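PDB 5HC8: prenyltransference for protein from Lavandula lanata, which probably catalyses the head-to-middle condensation of two dimethylallyl diphosphate molecules to lavandulyl diphosphate, working as a cis-prenyltransferase-like enzyme of the undecaprenyl diphosphate synthase family. Local coordinates for residues W63-S66 with P67-N71; V77-L80 with M81-E85; A231-S234 with Y235-R238. One frame throughout, in Å; residues are numbered along the deposited sequence.

Contact 1: W63-S66 with P67-N71. With ISY (3-methylbut-3-enylsulfanyl(phosphonooxy)phosphinic acid), chain F; 61G (2-methylbuta-1,3-diene), chain D.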
ATOM      1  N   TRP A  63      14.370   2.906   3.925  1.00 23.09           N
ATOM      2  CA  TRP A  63      14.238   1.427   3.973  1.00 24.57           C
ATOM      3  C   TRP A  63      15.432   0.786   3.347  1.00 25.73           C
ATOM      4  O   TRP A  63      15.720   1.041   2.170  1.00 27.13           O
ATOM      5  CB  TRP A  63      13.048   0.956   3.176  1.00 25.79           C
ATOM      6  CG  TRP A  63      12.631  -0.476   3.381  1.00 24.25           C
ATOM      7  CD1 TRP A  63      12.736  -1.266   4.520  1.00 25.71           C
ATOM      8  CD2 TRP A  63      11.926  -1.264   2.434  1.00 23.73           C
ATOM      9  NE1 TRP A  63      12.129  -2.479   4.292  1.00 23.75           N
ATOM     10  CE2 TRP A  63      11.571  -2.473   3.053  1.00 23.68           C
ATOM     11  CE3 TRP A  63      11.456  -1.018   1.148  1.00 26.00           C
ATOM     12  CZ2 TRP A  63      10.875  -3.478   2.360  1.00 22.90           C
ATOM     13  CZ3 TRP A  63      10.812  -2.011   0.500  1.00 25.81           C
ATOM     14  CH2 TRP A  63      10.485  -3.189   1.118  1.00 23.41           C
ATOM     15  N   ALA A  64      16.148  -0.042   4.119  1.00 26.37           N
ATOM     16  CA  ALA A  64      17.446  -0.602   3.639  1.00 28.60           C
ATOM     17  C   ALA A  64      17.407  -2.129   3.435  1.00 27.80           C
ATOM     18  O   ALA A  64      18.220  -2.701   2.723  1.00 27.15           O
ATOM     19  CB  ALA A  64      18.548  -0.269   4.610  1.00 31.90           C
ATOM     20  N   LEU A  65      16.472  -2.808   4.096  1.00 25.95           N
ATOM     21  CA  LEU A  65      16.568  -4.257   4.013  1.00 28.29           C
ATOM     22  C   LEU A  65      15.224  -4.826   4.384  1.00 24.69           C
ATOM     23  O   LEU A  65      14.733  -4.532   5.433  1.00 25.71           O
ATOM     24  CB  LEU A  65      17.657  -4.745   4.933  1.00 29.03           C
ATOM     25  CG  LEU A  65      17.944  -6.231   4.712  1.00 38.82           C
ATOM     26  CD1 LEU A  65      18.878  -6.455   3.537  1.00 36.82           C
ATOM     27  CD2 LEU A  65      18.560  -6.836   5.968  1.00 43.30           C
ATOM     28  N   SER A  66      14.647  -5.576   3.469  1.00 25.31           N
ATOM     29  CA  SER A  66      13.429  -6.341   3.672  1.00 26.66           C
ATOM     30  C   SER A  66      13.681  -7.785   4.108  1.00 29.80           C
ATOM     31  O   SER A  66      14.802  -8.291   3.933  1.00 26.57           O
ATOM     32  CB  SER A  66      12.584  -6.390   2.365  1.00 29.64           C
ATOM     33  OG  SER A  66      13.142  -7.266   1.399  1.00 28.36           O
ATOM     34  N   PRO A  67      12.625  -8.470   4.612  1.00 28.53           N
ATOM     35  CA  PRO A  67      12.837  -9.908   4.918  1.00 29.01           C
ATOM     36  C   PRO A  67      13.166 -10.690   3.663  1.00 32.39           C
ATOM     37  O   PRO A  67      14.039 -11.563   3.691  1.00 33.69           O
ATOM     38  CB  PRO A  67      11.492 -10.366   5.469  1.00 30.14           C
ATOM     39  CG  PRO A  67      10.922  -9.094   6.081  1.00 33.39           C
ATOM     40  CD  PRO A  67      11.327  -7.999   5.099  1.00 30.76           C
ATOM     41  N   GLN A  68      12.462 -10.377   2.583  1.00 30.18           N
ATOM     42  CA  GLN A  68      12.743 -10.982   1.284  1.00 33.40           C
ATOM     43  C   GLN A  68      14.193 -10.908   0.830  1.00 35.78           C
ATOM     44  O   GLN A  68      14.729 -11.864   0.227  1.00 34.79           O
ATOM     45  CB  GLN A  68      11.820 -10.351   0.221  1.00 36.96           C
ATOM     46  CG  GLN A  68      10.323 -10.725   0.324  1.00 41.34           C
ATOM     47  CD  GLN A  68       9.573 -10.144   1.551  1.00 46.58           C
ATOM     48  OE1 GLN A  68       9.893  -9.047   2.043  1.00 25.88           O
ATOM     49  NE2 GLN A  68       8.621 -10.938   2.104  1.00 51.53           N
ATOM     50  N   ASN A  69      14.849  -9.785   1.107  1.00 32.05           N
ATOM     51  CA  ASN A  69      16.224  -9.609   0.801  1.00 32.19           C
ATOM     52  C   ASN A  69      17.160 -10.666   1.408  1.00 37.43           C
ATOM     53  O   ASN A  69      18.288 -10.813   0.929  1.00 34.84           O
ATOM     54  CB  ASN A  69      16.752  -8.266   1.300  1.00 30.61           C
ATOM     55  CG  ASN A  69      16.259  -7.037   0.501  1.00 32.76           C
ATOM     56  OD1 ASN A  69      16.312  -5.882   1.011  1.00 31.60           O
ATOM     57  ND2 ASN A  69      15.873  -7.244  -0.743  1.00 33.50           N
ATOM     58  N   PHE A  70      16.753 -11.316   2.488  1.00 34.98           N
ATOM     59  CA  PHE A  70      17.584 -12.389   3.093  1.00 36.81           C
ATOM     60  C   PHE A  70      17.760 -13.622   2.168  1.00 40.02           C
ATOM     61  O   PHE A  70      18.590 -14.476   2.449  1.00 36.89           O
ATOM     62  CB  PHE A  70      17.042 -12.820   4.467  1.00 34.68           C
ATOM     63  CG  PHE A  70      17.359 -11.848   5.551  1.00 37.07           C
ATOM     64  CD1 PHE A  70      18.590 -11.883   6.177  1.00 43.38           C
ATOM     65  CD2 PHE A  70      16.475 -10.826   5.883  1.00 43.52           C
ATOM     66  CE1 PHE A  70      18.914 -10.971   7.153  1.00 42.36           C
ATOM     67  CE2 PHE A  70      16.782  -9.910   6.881  1.00 42.20           C
ATOM     68  CZ  PHE A  70      17.992  -9.991   7.532  1.00 45.81           C
ATOM     69  N   ASN A  71      16.970 -13.698   1.105  1.00 36.91           N
ATOM     70  CA  ASN A  71      17.032 -14.751   0.096  1.00 37.69           C
ATOM     71  C   ASN A  71      17.995 -14.451  -1.005  1.00 36.61           C
ATOM     72  O   ASN A  71      18.074 -15.204  -1.997  1.00 45.67           O
ATOM     73  CB  ASN A  71      15.648 -14.999  -0.492  1.00 35.41           C
ATOM     74  CG  ASN A  71      14.763 -15.788   0.444  1.00 41.88           C
ATOM     75  OD1 ASN A  71      15.245 -16.441   1.357  1.00 45.56           O
ATOM     76  ND2 ASN A  71      13.447 -15.733   0.214  1.00 48.11           N
TER
HETATM   77  P1  ISY F 405      11.720  -5.948  -5.673  1.00 31.31           P
HETATM   78  O2  ISY F 405      12.522  -5.797  -4.231  1.00 34.67           O
HETATM   79  P3  ISY F 405      13.849  -5.005  -3.916  1.00 33.65           P
HETATM   80  O4  ISY F 405      12.014  -4.722  -6.624  1.00 36.30           O
HETATM   81  O5  ISY F 405      10.191  -6.180  -5.507  1.00 31.38           O
HETATM   82  O6  ISY F 405      12.307  -7.208  -6.294  1.00 33.52           O
HETATM   83  O7  ISY F 405      14.782  -5.050  -5.071  1.00 31.62           O
HETATM   84  O8  ISY F 405      14.399  -5.499  -2.499  1.00 33.91           O
HETATM   85  S9  ISY F 405      13.220  -2.968  -3.792  1.00 34.30           S
HETATM   86  C10 ISY F 405      12.625  -2.913  -2.119  1.00 36.99           C
HETATM   87  C11 ISY F 405      13.673  -2.054  -1.459  1.00 40.63           C
HETATM   88  C12 ISY F 405      14.307  -2.443  -0.154  1.00 35.30           C
HETATM   89  C13 ISY F 405      15.302  -1.551   0.432  1.00 37.95           C
HETATM   90  C14 ISY F 405      14.100  -3.785   0.442  1.00 36.43           C
HETATM   91  CAC 61G D 403      18.227  -4.010  -0.337  1.00 28.00           C
HETATM   92  CAE 61G D 403      19.314  -2.945  -0.629  1.00 38.77           C
HETATM   93  CAB 61G D 403      20.081  -2.142   0.387  1.00 37.81           C
HETATM   94  CAD 61G D 403      19.482  -2.562  -1.986  1.00 35.38           C
HETATM   95  CAA 61G D 403      18.703  -3.334  -2.888  1.00 44.92           C

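Contact 2: V77-L80 with M81-E85. With 61G (2-methylbuta-1,3-diene), chain D.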
ATOM      1  N   VAL A  77      24.283 -10.151   1.099  1.00 31.04           N
ATOM      2  CA  VAL A  77      23.660  -9.769   2.331  1.00 36.06           C
ATOM      3  C   VAL A  77      24.726  -9.367   3.395  1.00 39.12           C
ATOM      4  O   VAL A  77      24.540  -8.391   4.155  1.00 34.93           O
ATOM      5  CB  VAL A  77      22.725 -10.898   2.855  1.00 35.84           C
ATOM      6  CG1 VAL A  77      22.257 -10.606   4.258  1.00 37.61           C
ATOM      7  CG2 VAL A  77      21.559 -11.159   1.918  1.00 39.47           C
ATOM      8  N   ASP A  78      25.854 -10.085   3.471  1.00 38.42           N
ATOM      9  CA  ASP A  78      26.844  -9.817   4.516  1.00 41.29           C
ATOM     10  C   ASP A  78      27.552  -8.520   4.231  1.00 36.26           C
ATOM     11  O   ASP A  78      27.794  -7.721   5.139  1.00 38.09           O
ATOM     12  CB  ASP A  78      27.876 -10.971   4.729  1.00 49.47           C
ATOM     13  CG  ASP A  78      27.222 -12.293   5.199  1.00 55.66           C
ATOM     14  OD1 ASP A  78      26.052 -12.331   5.700  1.00 58.24           O
ATOM     15  OD2 ASP A  78      27.880 -13.343   5.034  1.00 59.32           O
ATOM     16  N   PHE A  79      27.804  -8.251   2.965  1.00 34.03           N
ATOM     17  CA  PHE A  79      28.364  -6.965   2.625  1.00 36.81           C
ATOM     18  C   PHE A  79      27.431  -5.789   2.977  1.00 35.71           C
ATOM     19  O   PHE A  79      27.857  -4.783   3.512  1.00 33.72           O
ATOM     20  CB  PHE A  79      28.664  -6.912   1.148  1.00 42.72           C
ATOM     21  CG  PHE A  79      29.457  -5.711   0.767  1.00 50.35           C
ATOM     22  CD1 PHE A  79      30.794  -5.625   1.101  1.00 52.69           C
ATOM     23  CD2 PHE A  79      28.860  -4.627   0.125  1.00 61.72           C
ATOM     24  CE1 PHE A  79      31.549  -4.505   0.763  1.00 56.07           C
ATOM     25  CE2 PHE A  79      29.617  -3.504  -0.220  1.00 62.57           C
ATOM     26  CZ  PHE A  79      30.968  -3.444   0.105  1.00 58.36           C
ATOM     27  N   LEU A  80      26.152  -5.912   2.640  1.00 37.19           N
ATOM     28  CA  LEU A  80      25.167  -4.914   3.092  1.00 35.58           C
ATOM     29  C   LEU A  80      25.231  -4.699   4.603  1.00 30.87           C
ATOM     30  O   LEU A  80      25.220  -3.592   5.058  1.00 35.41           O
ATOM     31  CB  LEU A  80      23.744  -5.353   2.664  1.00 33.37           C
ATOM     32  CG  LEU A  80      23.468  -5.218   1.160  1.00 35.04           C
ATOM     33  CD1 LEU A  80      22.108  -5.809   0.806  1.00 38.89           C
ATOM     34  CD2 LEU A  80      23.555  -3.760   0.713  1.00 37.43           C
ATOM     35  N   MET A  81      25.227  -5.773   5.383  1.00 34.77           N
ATOM     36  CA  MET A  81      25.247  -5.628   6.823  1.00 34.21           C
ATOM     37  C   MET A  81      26.473  -4.838   7.260  1.00 35.17           C
ATOM     38  O   MET A  81      26.415  -4.036   8.174  1.00 37.46           O
ATOM     39  CB  MET A  81      25.296  -6.997   7.527  1.00 39.21           C
ATOM     40  CG  MET A  81      24.128  -7.967   7.361  1.00 41.98           C
ATOM     41  SD  MET A  81      22.561  -7.252   7.770  1.00 41.69           S
ATOM     42  CE  MET A  81      21.544  -8.713   7.581  1.00 43.69           C
ATOM     43  N   ARG A  82      27.612  -5.101   6.638  1.00 40.94           N
ATOM     44  CA  ARG A  82      28.874  -4.450   7.046  1.00 40.89           C
ATOM     45  C   ARG A  82      28.861  -2.942   6.687  1.00 36.92           C
ATOM     46  O   ARG A  82      29.270  -2.090   7.453  1.00 36.84           O
ATOM     47  CB  ARG A  82      30.038  -5.205   6.347  1.00 50.21           C
ATOM     48  CG  ARG A  82      31.249  -5.524   7.182  1.00 57.78           C
ATOM     49  CD  ARG A  82      31.075  -6.765   8.052  1.00 63.35           C
ATOM     50  NE  ARG A  82      31.349  -6.395   9.450  1.00 69.50           N
ATOM     51  CZ  ARG A  82      31.629  -7.231  10.457  1.00 75.75           C
ATOM     52  NH1 ARG A  82      31.717  -8.548  10.268  1.00 77.00           N
ATOM     53  NH2 ARG A  82      31.827  -6.733  11.680  1.00 72.92           N
ATOM     54  N   ILE A  83      28.340  -2.628   5.509  1.00 35.10           N
ATOM     55  CA  ILE A  83      28.206  -1.281   5.067  1.00 35.17           C
ATOM     56  C   ILE A  83      27.299  -0.521   5.985  1.00 36.27           C
ATOM     57  O   ILE A  83      27.559   0.666   6.248  1.00 35.42           O
ATOM     58  CB  ILE A  83      27.568  -1.239   3.699  1.00 42.71           C
ATOM     59  CG1 ILE A  83      28.577  -1.609   2.649  1.00 49.99           C
ATOM     60  CG2 ILE A  83      27.123   0.162   3.389  1.00 48.86           C
ATOM     61  CD1 ILE A  83      27.921  -1.590   1.275  1.00 62.24           C
ATOM     62  N   TYR A  84      26.239  -1.184   6.472  1.00 36.58           N
ATOM     63  CA  TYR A  84      25.318  -0.504   7.374  1.00 35.04           C
ATOM     64  C   TYR A  84      25.982  -0.244   8.726  1.00 37.15           C
ATOM     65  O   TYR A  84      25.720   0.767   9.358  1.00 36.24           O
ATOM     66  CB  TYR A  84      23.942  -1.221   7.499  1.00 34.78           C
ATOM     67  CG  TYR A  84      23.215  -1.279   6.157  1.00 38.19           C
ATOM     68  CD1 TYR A  84      23.471  -0.324   5.171  1.00 39.32           C
ATOM     69  CD2 TYR A  84      22.336  -2.307   5.842  1.00 38.86           C
ATOM     70  CE1 TYR A  84      22.867  -0.388   3.954  1.00 42.46           C
ATOM     71  CE2 TYR A  84      21.725  -2.347   4.607  1.00 37.47           C
ATOM     72  CZ  TYR A  84      22.003  -1.385   3.696  1.00 36.65           C
ATOM     73  OH  TYR A  84      21.428  -1.357   2.431  1.00 57.10           O
ATOM     74  N   GLU A  85      26.805  -1.174   9.191  1.00 38.54           N
ATOM     75  CA  GLU A  85      27.529  -0.950  10.437  1.00 42.18           C
ATOM     76  C   GLU A  85      28.426   0.266  10.309  1.00 33.95           C
ATOM     77  O   GLU A  85      28.493   1.131  11.159  1.00 41.13           O
ATOM     78  CB  GLU A  85      28.405  -2.154  10.746  1.00 44.55           C
ATOM     79  CG  GLU A  85      29.216  -1.937  12.029  1.00 49.14           C
ATOM     80  CD  GLU A  85      30.173  -3.089  12.331  1.00 49.09           C
ATOM     81  OE1 GLU A  85      30.381  -3.399  13.516  1.00 55.51           O
ATOM     82  OE2 GLU A  85      30.670  -3.700  11.389  1.00 46.42           O
TER
HETATM   83  CAC 61G D 403      18.227  -4.010  -0.337  1.00 28.00           C
HETATM   84  CAE 61G D 403      19.314  -2.945  -0.629  1.00 38.77           C
HETATM   85  CAB 61G D 403      20.081  -2.142   0.387  1.00 37.81           C
HETATM   86  CAD 61G D 403      19.482  -2.562  -1.986  1.00 35.38           C
HETATM   87  CAA 61G D 403      18.703  -3.334  -2.888  1.00 44.92           C

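Contact 3: A231-S234 with Y235-R238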
ATOM      1  N   ALA A 231      11.069  15.446  -5.539  1.00 25.11           N
ATOM      2  CA  ALA A 231       9.932  14.710  -4.925  1.00 25.04           C
ATOM      3  C   ALA A 231       9.129  15.650  -4.077  1.00 28.49           C
ATOM      4  O   ALA A 231       7.882  15.623  -4.152  1.00 27.16           O
ATOM      5  CB  ALA A 231      10.460  13.531  -4.123  1.00 24.88           C
ATOM      6  N   LEU A 232       9.811  16.542  -3.328  1.00 27.92           N
ATOM      7  CA  LEU A 232       9.086  17.520  -2.526  1.00 28.13           C
ATOM      8  C   LEU A 232       8.242  18.527  -3.361  1.00 28.10           C
ATOM      9  O   LEU A 232       7.158  18.907  -2.945  1.00 30.07           O
ATOM     10  CB  LEU A 232       9.990  18.289  -1.613  1.00 32.96           C
ATOM     11  CG  LEU A 232      10.292  17.795  -0.212  1.00 44.33           C
ATOM     12  CD1 LEU A 232       9.696  16.484   0.178  1.00 46.07           C
ATOM     13  CD2 LEU A 232      11.795  17.722  -0.010  1.00 47.23           C
ATOM     14  N   ALA A 233       8.771  18.959  -4.484  1.00 29.92           N
ATOM     15  CA  ALA A 233       8.083  19.849  -5.405  1.00 28.59           C
ATOM     16  C   ALA A 233       6.878  19.138  -6.000  1.00 28.24           C
ATOM     17  O   ALA A 233       5.854  19.765  -6.214  1.00 28.97           O
ATOM     18  CB  ALA A 233       9.026  20.281  -6.503  1.00 29.46           C
ATOM     19  N   SER A 234       7.014  17.858  -6.387  1.00 27.59           N
ATOM     20  CA  SER A 234       5.851  17.108  -6.849  1.00 30.21           C
ATOM     21  C   SER A 234       4.794  17.071  -5.744  1.00 31.15           C
ATOM     22  O   SER A 234       3.573  17.293  -6.024  1.00 31.27           O
ATOM     23  CB  SER A 234       6.284  15.710  -7.362  1.00 30.50           C
ATOM     24  OG  SER A 234       5.214  14.836  -7.700  1.00 29.40           O
ATOM     25  N   TYR A 235       5.250  16.777  -4.503  1.00 27.27           N
ATOM     26  CA  TYR A 235       4.405  16.769  -3.333  1.00 29.90           C
ATOM     27  C   TYR A 235       3.601  18.056  -3.186  1.00 33.05           C
ATOM     28  O   TYR A 235       2.400  18.012  -3.009  1.00 29.17           O
ATOM     29  CB  TYR A 235       5.189  16.532  -2.060  1.00 30.44           C
ATOM     30  CG  TYR A 235       4.341  16.445  -0.834  1.00 28.74           C
ATOM     31  CD1 TYR A 235       3.592  15.274  -0.559  1.00 27.26           C
ATOM     32  CD2 TYR A 235       4.222  17.522   0.046  1.00 28.04           C
ATOM     33  CE1 TYR A 235       2.810  15.198   0.522  1.00 26.49           C
ATOM     34  CE2 TYR A 235       3.428  17.420   1.165  1.00 28.76           C
ATOM     35  CZ  TYR A 235       2.732  16.269   1.378  1.00 27.20           C
ATOM     36  OH  TYR A 235       1.946  16.173   2.473  1.00 32.44           O
ATOM     37  N   ARG A 236       4.278  19.191  -3.214  1.00 31.56           N
ATOM     38  CA  ARG A 236       3.567  20.459  -3.057  1.00 36.92           C
ATOM     39  C   ARG A 236       2.534  20.719  -4.170  1.00 36.65           C
ATOM     40  O   ARG A 236       1.526  21.345  -3.920  1.00 35.57           O
ATOM     41  CB  ARG A 236       4.566  21.631  -2.978  1.00 40.92           C
ATOM     42  CG  ARG A 236       5.533  21.620  -1.788  1.00 52.78           C
ATOM     43  CD  ARG A 236       6.371  22.913  -1.776  1.00 64.59           C
ATOM     44  NE  ARG A 236       7.809  22.693  -1.507  1.00 82.99           N
ATOM     45  CZ  ARG A 236       8.824  22.820  -2.390  1.00 84.00           C
ATOM     46  NH1 ARG A 236       8.635  23.186  -3.664  1.00 76.57           N
ATOM     47  NH2 ARG A 236      10.073  22.585  -1.984  1.00 92.50           N
ATOM     48  N   CYS A 237       2.779  20.262  -5.390  1.00 39.22           N
ATOM     49  CA  CYS A 237       1.749  20.291  -6.409  1.00 44.07           C
ATOM     50  C   CYS A 237       0.608  19.249  -6.264  1.00 46.25           C
ATOM     51  O   CYS A 237      -0.363  19.335  -6.964  1.00 50.03           O
ATOM     52  CB  CYS A 237       2.383  20.137  -7.776  1.00 46.41           C
ATOM     53  SG  CYS A 237       3.524  21.474  -8.098  1.00 59.61           S
ATOM     54  N   ARG A 238       0.674  18.290  -5.362  1.00 46.31           N
ATOM     55  CA  ARG A 238      -0.458  17.346  -5.220  1.00 44.06           C
ATOM     56  C   ARG A 238      -1.675  17.973  -4.465  1.00 48.56           C
ATOM     57  O   ARG A 238      -1.505  18.681  -3.473  1.00 49.25           O
ATOM     58  CB  ARG A 238      -0.077  16.099  -4.422  1.00 45.80           C
ATOM     59  CG  ARG A 238       1.240  15.378  -4.776  1.00 39.15           C
ATOM     60  CD  ARG A 238       1.077  14.650  -6.058  1.00 36.13           C
ATOM     61  NE  ARG A 238       2.319  14.038  -6.468  1.00 31.21           N
ATOM     62  CZ  ARG A 238       2.665  12.761  -6.296  1.00 29.22           C
ATOM     63  NH1 ARG A 238       1.911  11.867  -5.655  1.00 26.47           N
ATOM     64  NH2 ARG A 238       3.812  12.376  -6.788  1.00 30.19           N
TER

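Contact 1: W63-S66 with P67-N71
S66 and N69 hold each other by bonds in both directions, in the pattern of a capping box, where strand 59-65 of this cis-prenyltransferase fold gives way to the 3-10 turn 68-71. S66 N donates to N69 OD1 at 3.0 Å, nearly straight at the hydrogen (166°), and reaches that oxygen from above the carbonyl plane. In return N69 N reaches S66 OG at 3.1 Å. The serine hydroxyl can receive it because chi1 of 74° tucks OG between the backbone N and the carbonyl carbon, facing the start of the turn. A second bond from N69 N, to S66 O, is weak.

With OD1 committed to S66 N, the other branch of the amide is turned to the substrate analogue: N69 ND2 gives a hydrogen bond of 2.9 Å to O8 of ISY. The same ND2 is also hydrogen-bonded to G243 O of the second subunit, and both bonds fix the rotation of the amide. N69 OD1 also borders the diene, with CAC of 61G 3.0 Å away. On the strand side, one face of the W63 indole lies under the prenyl tail of ISY, C14 standing above the plane and toward the rim of the ring. The indole is itself positioned by a hydrogen bond from NE1 to Y142 O and by stacking with F203.

Away from the ligands, L65 spreads its two methyls over the turn. L65 CD1 rests 3.6 Å from N69 CB, the leucine slanting across the stem of the amide, while L65 CD2 approaches the F70 ring obliquely, 3.6 Å from F70 CZ.

Contact 2: V77-L80 with M81-E85
Helix 74-89 forms one wall of the diene pocket, and this is two turns of it, with the i to i+4 pairs L80/Y84, V77/M81 and F79/I83 on different flanks. The backbone is regular here: M81 N, R82 N, I83 N and Y84 N bond to the carbonyl oxygens of V77, D78, F79 and L80, each at 3.0 Å from donor to acceptor.

On the pocket flank L80 and Y84 run side by side, pointing the same way. The phenol is folded back along the helix (chi1 -62°, CG anti to the carbonyl carbon), which brings one ring face over L80 O, the oxygen standing 3.2 Å above the ring plane and toward its rim. L80 CD2 comes 3.6 Å from Y84 OH at the far end of the pair. Both residues face 61G: CAB of the diene is near L80 CD2 at 3.8 Å and lies at the edge of the Y84 ring, although its modelled approach to the hydroxyl is too close to be trusted. H38 packs on L80 from helix 34-54, and W45 meets the Y84 ring.

The V77/M81 flank is apolar. M81, bent at chi2, lies beside V77 with its methyl CE 3.9 Å from V77 CG1; L65 and F70 also pack on M81. At the outer surface, R82 NH2 makes a salt bridge to E85 OE2 at 3.3 Å, and its guanidinium has a cation-pi contact with Y116. On the remaining flank the end of I83 is modelled too near the F79 ring, which makes the fine detail doubtful, but I83 CG1 sits over a face of that ring in a CH-pi contact, 4.0 Å from the ring centroid.

Contact 3: A231-S234 with Y235-R238
S234 and R238 make the tight part of this last turn of helix 225-237. The arginine comes side-on and grips a single oxygen with two nitrogens: R238 NE is 3.2 Å and R238 NH2 3.0 Å from S234 OG. The hydroxyl oxygen lies at the edge of the guanidinium, 8° out of its plane, so both N-H groups converge on it. Two torsions bring them together. S234 chi1 of 173° carries OG to the side of its own carbonyl, the direction in which the helix is running, and R238, already past the helical residues, bends at chi2 to fold its chain back over the turn, with CG 3.3 Å from S234 O.

The serine is not the main partner of that charge. R238 NH1 forms a salt bridge with E212, and NH2 also bonds to F213 O, so NH1 and NH2 each have a partner on strand 212-215.

The side carrying R236 is looser and exposed to solvent. Its guanidinium folds back along the helix with one face toward L232 O and A233, yet no side-chain bond to the other segment results; the nearest approach of R236 NH1 is 3.8 Å, to A233 CA. C237 is exposed as well. Beneath both sides the backbone holds the turn, with Y235 N to A231 O and R236 N to L232 O both at 2.9 Å and C237 N to A233 O longer, at 3.2 Å.

The buried flank turns to the sheet. A231, L232 and Y235 pack on L190 of strand 190-193, while A231, S234 and R238 lean on Y214 of strand 212-215, an outermost strand of the sheet within this chain; P13 covers L232 and Y235.

Contacts 1 and 2 are successive parts of one pocket wall, their centres about 12 Å apart. Strand 59-65 with its following turn and helix 74-89 meet directly: F70 CE1 is 3.5 Å from M81 CE, and A64 O is 3.5 Å from Y84 OH. Both border the diene 61G, and contact 1 alone of the two bonds to ISY. Contact 3 is remote, its centre about 28 Å from that of contact 1 and about 33 Å from that of contact 2, on the opposite side of the chain's centre. Its R238 side chain is about 10 Å from another bound ISY, not the one held by contact 1, and packs on Q198 of the second subunit.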